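Local coordinates for protein copper-containing nitrite reductase (Hyphomicrobium denitrificans 1NES1, PDB 6TFO) that probably reduces nitrite to nitric oxide with electrons from cytochrome c, using copper centres in a multi-domain enzyme of the multicopper oxidase family, at residues Pro156-Ala161 with Phe199-Val204; Pro256-Tyr261 with Leu279-Pro284; Ser143-Ile148 with Lys177-Asp182. All blocks are in the same frame, centred on the assembly; numbering follows the deposited sequence.

In the fold
From the N terminus, strands up to 134 build the first cupredoxin domain, and a long linker follows. Its S143-I148 part opens contact 3, which is closed at K177-D182, the end of strand 166-181. Before that happens, P156-A161 opens contact 1, which closes at F199-V204, so contacts 3 and 1 cross and pin the linker at two places whose centres lie about 31 Å apart. Contact 2 comes later as a separate, shorter loop, from P256-Y261 to L279-P284. Contacts 1 and 2 share one sheet, because strands 200-203 and 277-283 are neighbours in it: L200 O lies 2.7 Å from L281 N.

Contact 1: Pro156-Ala161 with Phe199-Val204; sequences PGPIGA and FLRVRV
P156, P158 and I159 belong to the linker that follows the first cupredoxin domain, and here the linker runs alongside R201 on strand 200-203, an edge strand of a sheet in the second cupredoxin domain. The two segments head the same way, but their backbones are too far apart to pair as strands, and side chains make the join. R201 does most of it. CG lies anti to the backbone N (chi1 -159°) and the chain stays extended as far as NE, which carries the guanidinium out to the linker. There NH1 donates to P156 O at 2.7 Å; the N-H...O angle is a bent 141°, and the oxygen sits at the edge of the guanidinium, 20° out of its plane. The G157-P158 peptide lies over one face, with P158 N above the centre and 3.5 Å from R201 CZ, while P158 CG comes to 3.9 Å from NH2. Lower down, I159 slides past the arginine stem in the opposite direction, its CG1 4.2 Å from R201 CG. At the other end P156 leans on F199, ring carbon CD 4.0 Å from CD1; the F199 ring in turn meets Y296 edge-to-face. R201 also forms salt bridges through NE to E283 and through NH1 to E294, and E283 takes the backbone N-H of I159 as well. An alanine in place of R201 would probably leave P156 O without this donor and the E283 and E294 carboxylates without their cation. With two carboxylates beside it and a peptide over one face, the guanidinium is likely to stay charged and to be held against rotation, so one charged group is shared between the linker carbonyl and two carboxylates, while I159 and P156 add packing.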
# COMPACT_ATOMS: atom_id res chain seq x y z
N PRO C 156 46.57 30.41 6.90
CA PRO C 156 47.91 30.97 6.99
C PRO C 156 48.65 30.91 5.64
O PRO C 156 48.51 29.90 4.96
CB PRO C 156 48.66 30.08 8.00
CG PRO C 156 47.58 29.31 8.73
CD PRO C 156 46.39 29.25 7.79
N GLY C 157 49.42 31.95 5.31
CA GLY C 157 50.32 31.98 4.13
C GLY C 157 51.56 31.11 4.31
O GLY C 157 51.73 30.48 5.36
N PRO C 158 52.45 31.02 3.29
CA PRO C 158 53.68 30.23 3.40
C PRO C 158 54.43 30.56 4.70
O PRO C 158 54.50 31.73 5.05
CB PRO C 158 54.49 30.62 2.16
CG PRO C 158 53.45 31.09 1.15
CD PRO C 158 52.32 31.68 1.97
N ILE C 159 54.91 29.54 5.39
CA ILE C 159 55.87 29.69 6.53
C ILE C 159 57.16 30.27 5.95
O ILE C 159 57.58 29.80 4.87
CB ILE C 159 56.13 28.35 7.23
CG1 ILE C 159 54.84 27.69 7.71
CG2 ILE C 159 57.11 28.52 8.39
CD1 ILE C 159 55.00 26.23 8.03
N GLY C 160 57.79 31.25 6.61
CA GLY C 160 59.14 31.68 6.20
C GLY C 160 60.07 30.47 6.10
O GLY C 160 59.72 29.41 6.65
N ALA C 161 61.21 30.58 5.44
CA ALA C 161 62.35 29.68 5.75
C ALA C 161 62.68 29.87 7.23
O ALA C 161 62.68 31.04 7.69
CB ALA C 161 63.53 29.98 4.86
N PHE C 199 42.72 25.68 8.72
CA PHE C 199 43.88 25.25 7.90
C PHE C 199 45.14 25.26 8.79
O PHE C 199 45.55 26.33 9.24
CB PHE C 199 44.05 26.13 6.66
CG PHE C 199 45.02 25.61 5.64
CD1 PHE C 199 46.39 25.75 5.82
CD2 PHE C 199 44.56 24.97 4.49
CE1 PHE C 199 47.28 25.26 4.87
CE2 PHE C 199 45.45 24.49 3.55
CZ PHE C 199 46.81 24.64 3.74
N LEU C 200 45.69 24.09 9.08
CA LEU C 200 46.91 23.94 9.91
C LEU C 200 48.12 23.84 8.97
O LEU C 200 48.09 23.05 8.01
CB LEU C 200 46.76 22.69 10.78
CG LEU C 200 45.48 22.63 11.61
CD1 LEU C 200 45.42 21.33 12.41
CD2 LEU C 200 45.38 23.84 12.54
N ARG C 201 49.12 24.68 9.23
CA ARG C 201 50.33 24.85 8.37
C ARG C 201 51.56 24.76 9.28
O ARG C 201 51.71 25.63 10.17
CB ARG C 201 50.26 26.18 7.62
CG ARG C 201 51.14 26.22 6.38
CD ARG C 201 50.75 27.37 5.47
NE ARG C 201 51.42 27.30 4.17
CZ ARG C 201 50.97 27.86 3.04
NH1 ARG C 201 49.83 28.52 3.02
NH2 ARG C 201 51.67 27.73 1.94
N VAL C 202 52.33 23.71 9.11
CA VAL C 202 53.62 23.50 9.82
C VAL C 202 54.70 23.15 8.79
O VAL C 202 54.40 23.04 7.56
CB VAL C 202 53.45 22.41 10.90
CG1 VAL C 202 52.41 22.83 11.93
CG2 VAL C 202 53.13 21.04 10.31
N ARG C 203 55.94 23.02 9.26
CA ARG C 203 57.12 22.64 8.46
C ARG C 203 57.45 21.19 8.85
O ARG C 203 57.30 20.87 10.04
CB ARG C 203 58.22 23.65 8.77
CG ARG C 203 59.56 23.33 8.14
CD ARG C 203 60.69 23.87 9.01
NE ARG C 203 61.94 23.94 8.28
CZ ARG C 203 62.75 22.90 8.05
NH1 ARG C 203 62.50 21.70 8.55
NH2 ARG C 203 63.85 23.08 7.35
N VAL C 204 57.86 20.34 7.90
CA VAL C 204 58.33 18.96 8.24
C VAL C 204 59.40 19.10 9.33
O VAL C 204 60.15 20.13 9.32
CB VAL C 204 58.83 18.16 7.03
CG1 VAL C 204 60.05 18.79 6.34
CG2 VAL C 204 59.08 16.70 7.40

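Contact 2: Pro256-Tyr261 with Leu279-Pro284; sequences PGIFVY and LLLVEP
L279 faces V260 across a non-hydrogen-bonded pair of two antiparallel strands, 257-262 and 277-283, inner neighbours in a cupredoxin sheet. The connection between them carries C263, H271 and M276, three ligands of a copper whose fourth is H222. L279 CG sits beside its own backbone N (chi1 -76°); further out, CD1 reaches 4.1 Å from I258 CD1 and CD2 lies against the F259 backbone. Its CA-H also points at F259 O. Y261 brings the edge of its ring to the L279-L280 peptide, CD1 lying 3.7 Å from L279 C, while its hydroxyl is hydrogen-bonded to P198 O. L280 makes a hydrogen-bonded pair with F259: L280 N donates to F259 O at 2.7 Å, nearly straight at 169°, and F259 N returns the bond to L280 O. That carbonyl oxygen also lies near the plane of the F259 ring, at its edge. L281 is on the same face as I258, whose CD1 touches L281 CB at 4.1 Å; its own backbone bonds go to strand 200-203. V282 pairs with G257, donating from N to G257 O at 2.9 Å and accepting from G257 N. Its CG2 approaches F259 CE2 obliquely at 3.9 Å, and a CB on G257 would run into the same ring. E283 points away from the partner strand. On the side of strand 257-262 turned away from 277-283, Q392 of a second subunit is hydrogen-bonded to I258 O and V260 N, so the pair lies at a subunit interface. Finally P284 packs on P256, the two prolines touching CB to CB at 3.9 Å.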
# COMPACT_ATOMS: atom_id res chain seq x y z
N PRO C 256 56.21 15.50 4.67
CA PRO C 256 55.56 16.60 3.98
C PRO C 256 54.41 16.05 3.13
O PRO C 256 54.51 14.92 2.64
CB PRO C 256 56.64 17.21 3.07
CG PRO C 256 57.92 16.50 3.44
CD PRO C 256 57.52 15.19 4.09
N GLY C 257 53.39 16.88 2.96
CA GLY C 257 52.11 16.49 2.36
C GLY C 257 50.99 17.44 2.73
O GLY C 257 51.18 18.28 3.64
N ILE C 258 49.88 17.34 1.99
CA ILE C 258 48.61 18.07 2.26
C ILE C 258 47.62 17.02 2.79
O ILE C 258 47.22 16.11 2.05
CB ILE C 258 48.16 18.87 1.02
CG1 ILE C 258 46.87 19.64 1.30
CG2 ILE C 258 48.06 18.01 -0.23
CD1 ILE C 258 47.00 20.66 2.40
N PHE C 259 47.36 17.06 4.09
CA PHE C 259 46.70 15.96 4.83
C PHE C 259 45.29 16.40 5.26
O PHE C 259 45.15 17.52 5.79
CB PHE C 259 47.56 15.57 6.03
CG PHE C 259 48.90 15.00 5.64
CD1 PHE C 259 49.00 13.72 5.12
CD2 PHE C 259 50.05 15.76 5.78
CE1 PHE C 259 50.23 13.20 4.76
CE2 PHE C 259 51.28 15.24 5.41
CZ PHE C 259 51.37 13.96 4.89
N VAL C 260 44.27 15.57 5.03
CA VAL C 260 42.96 15.84 5.67
C VAL C 260 43.10 15.36 7.12
O VAL C 260 43.81 14.35 7.34
CB VAL C 260 41.71 15.28 4.95
CG1 VAL C 260 42.01 14.64 3.60
CG2 VAL C 260 40.86 14.39 5.84
N TYR C 261 42.61 16.16 8.05
CA TYR C 261 42.32 15.74 9.44
C TYR C 261 40.79 15.74 9.61
O TYR C 261 40.08 16.47 8.85
CB TYR C 261 43.05 16.62 10.46
CG TYR C 261 42.53 18.03 10.62
CD1 TYR C 261 42.99 19.06 9.82
CD2 TYR C 261 41.58 18.34 11.59
CE1 TYR C 261 42.53 20.36 9.97
CE2 TYR C 261 41.11 19.64 11.75
CZ TYR C 261 41.60 20.65 10.94
OH TYR C 261 41.15 21.94 11.08
N LEU C 279 42.22 20.58 6.66
CA LEU C 279 43.53 20.28 6.00
C LEU C 279 44.69 20.69 6.91
O LEU C 279 44.60 21.76 7.54
CB LEU C 279 43.60 21.01 4.66
CG LEU C 279 42.78 20.41 3.51
CD1 LEU C 279 42.99 21.21 2.24
CD2 LEU C 279 43.11 18.95 3.28
N LEU C 280 45.69 19.82 7.01
CA LEU C 280 47.05 20.05 7.59
C LEU C 280 48.06 20.01 6.44
O LEU C 280 48.22 18.92 5.85
CB LEU C 280 47.36 18.94 8.61
CG LEU C 280 48.78 18.92 9.17
CD1 LEU C 280 49.04 20.21 9.97
CD2 LEU C 280 49.01 17.68 10.02
N LEU C 281 48.68 21.16 6.13
CA LEU C 281 49.88 21.25 5.24
C LEU C 281 51.13 21.09 6.10
O LEU C 281 51.35 21.96 6.99
CB LEU C 281 49.90 22.60 4.51
CG LEU C 281 51.05 22.81 3.53
CD1 LEU C 281 51.05 21.78 2.42
CD2 LEU C 281 50.99 24.21 2.93
N VAL C 282 51.87 20.01 5.88
CA VAL C 282 53.27 19.85 6.38
C VAL C 282 54.19 20.27 5.23
O VAL C 282 54.36 19.49 4.29
CB VAL C 282 53.52 18.42 6.88
CG1 VAL C 282 54.91 18.27 7.47
CG2 VAL C 282 52.48 18.02 7.90
N GLU C 283 54.68 21.51 5.26
CA GLU C 283 55.54 22.08 4.20
C GLU C 283 56.85 21.29 4.11
O GLU C 283 57.45 20.94 5.12
CB GLU C 283 55.84 23.55 4.46
CG GLU C 283 54.72 24.49 4.06
CD GLU C 283 55.17 25.94 4.09
OE1 GLU C 283 56.37 26.17 3.97
OE2 GLU C 283 54.31 26.84 4.21
N PRO C 284 57.35 21.00 2.90
CA PRO C 284 58.69 20.42 2.76
C PRO C 284 59.72 21.49 3.14
O PRO C 284 59.34 22.65 3.23
CB PRO C 284 58.74 20.02 1.27
CG PRO C 284 57.80 21.00 0.58
CD PRO C 284 56.72 21.29 1.60

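Contact 3: Ser143-Ile148 with Lys177-Asp182; sequences STAADI and KGQLDD
Q179, near the end of strand 166-181, holds T144 and A145 of the linker that follows the first cupredoxin domain. Its side chain turns about CB-CG (chi2 73°), folding CD back, and OE1 accepts two consecutive backbone N-H groups: T144 N at 2.8 Å, from above the amide plane, and A145 N at 3.0 Å, nearly in line with the C=O bond. The other arm, NE2, turns back to its own strand and donates to D181 O at 2.9 Å, just where L180 and D181 form a classic beta bulge opposite T184. NE2 also donates to a water that is weakly bonded to T144 OG1. S143 lies against the amide, its CB 3.6 Å from Q179 CD. The backbones meet in a single bridge between A146 and G178: Q179 N donates to A146 O at 3.1 Å, and the CA-H of G178 points at the same oxygen. Two further waters link them, one from A146 N to K177 O, the other from I148 N to Q179 O. A145 and I148 pack on the backbone of G178, A145 CB 3.5 Å from its C and I148 CG1 3.9 Å from its CA; a CB on this glycine would clash with I148. With OE1 gripped twice and NE2 bonded to D181 O, the amide is fixed in orientation, and a neutral side chain fastens the linker to the strand end.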
# COMPACT_ATOMS: atom_id res chain seq x y z
N SER C 143 19.51 35.21 7.28
CA SER C 143 19.83 33.89 7.88
C SER C 143 19.27 33.82 9.30
O SER C 143 19.03 34.86 9.90
CB SER C 143 21.30 33.59 7.83
OG SER C 143 21.98 34.32 8.82
N THR C 144 19.07 32.61 9.79
CA THR C 144 18.44 32.24 11.08
C THR C 144 19.51 31.68 12.01
O THR C 144 19.38 31.89 13.22
CB THR C 144 17.38 31.18 10.79
OG1 THR C 144 16.23 31.94 10.43
CG2 THR C 144 17.07 30.22 11.92
N ALA C 145 20.50 30.96 11.45
CA ALA C 145 21.57 30.24 12.17
C ALA C 145 22.93 30.86 11.85
O ALA C 145 23.00 31.70 10.91
CB ALA C 145 21.51 28.78 11.80
N ALA C 146 23.96 30.46 12.61
CA ALA C 146 25.37 30.90 12.44
C ALA C 146 25.82 30.60 11.01
O ALA C 146 25.40 29.54 10.47
CB ALA C 146 26.26 30.22 13.45
N ASP C 147 26.60 31.50 10.41
CA ASP C 147 27.36 31.23 9.16
C ASP C 147 28.50 30.28 9.53
O ASP C 147 29.39 30.72 10.26
CB ASP C 147 27.86 32.52 8.52
CG ASP C 147 28.96 32.31 7.49
OD1 ASP C 147 29.01 31.23 6.89
OD2 ASP C 147 29.77 33.23 7.31
N ILE C 148 28.46 29.02 9.05
CA ILE C 148 29.48 27.97 9.37
C ILE C 148 30.45 27.76 8.18
O ILE C 148 31.33 26.87 8.26
CB ILE C 148 28.80 26.66 9.81
CG1 ILE C 148 27.70 26.17 8.86
CG2 ILE C 148 28.27 26.81 11.23
CD1 ILE C 148 28.20 25.67 7.53
N LYS C 177 23.93 24.92 15.27
CA LYS C 177 23.04 25.06 14.09
C LYS C 177 23.72 26.02 13.13
O LYS C 177 24.23 27.07 13.60
CB LYS C 177 21.66 25.60 14.48
CG LYS C 177 20.67 24.53 14.93
CD LYS C 177 19.46 25.11 15.63
CE LYS C 177 18.82 24.14 16.61
NZ LYS C 177 17.93 24.85 17.55
N GLY C 178 23.69 25.67 11.85
CA GLY C 178 24.30 26.45 10.77
C GLY C 178 23.33 26.65 9.64
O GLY C 178 22.37 25.86 9.55
N GLN C 179 23.53 27.69 8.84
CA GLN C 179 22.71 28.00 7.65
C GLN C 179 23.19 27.12 6.49
O GLN C 179 24.19 27.47 5.83
CB GLN C 179 22.81 29.51 7.38
CG GLN C 179 21.67 30.05 6.53
CD GLN C 179 20.38 30.12 7.31
OE1 GLN C 179 20.37 30.42 8.52
NE2 GLN C 179 19.28 29.84 6.64
N LEU C 180 22.53 25.97 6.29
CA LEU C 180 22.84 24.97 5.23
C LEU C 180 22.46 25.56 3.87
O LEU C 180 23.23 25.38 2.90
CB LEU C 180 22.07 23.68 5.53
CG LEU C 180 22.05 22.61 4.43
CD1 LEU C 180 23.46 22.24 4.00
CD2 LEU C 180 21.31 21.37 4.90
N ASP C 181 21.33 26.25 3.78
CA ASP C 181 20.86 26.92 2.54
C ASP C 181 20.10 28.17 2.98
O ASP C 181 19.97 28.37 4.21
CB ASP C 181 20.04 25.92 1.70
CG ASP C 181 19.88 26.21 0.22
OD1 ASP C 181 20.08 27.37 -0.19
OD2 ASP C 181 19.55 25.24 -0.52
N ASP C 182 19.62 28.96 2.02
CA ASP C 182 18.89 30.24 2.11
C ASP C 182 17.84 30.25 3.26
O ASP C 182 17.78 31.27 4.01
CB ASP C 182 18.26 30.44 0.73
CG ASP C 182 17.91 31.86 0.35
OD1 ASP C 182 18.46 32.80 0.96
OD2 ASP C 182 17.06 32.00 -0.54
O HOH W 1 16.72 29.96 7.92
O HOH W 2 24.00 28.85 15.35
O HOH W 3 26.87 28.73 6.83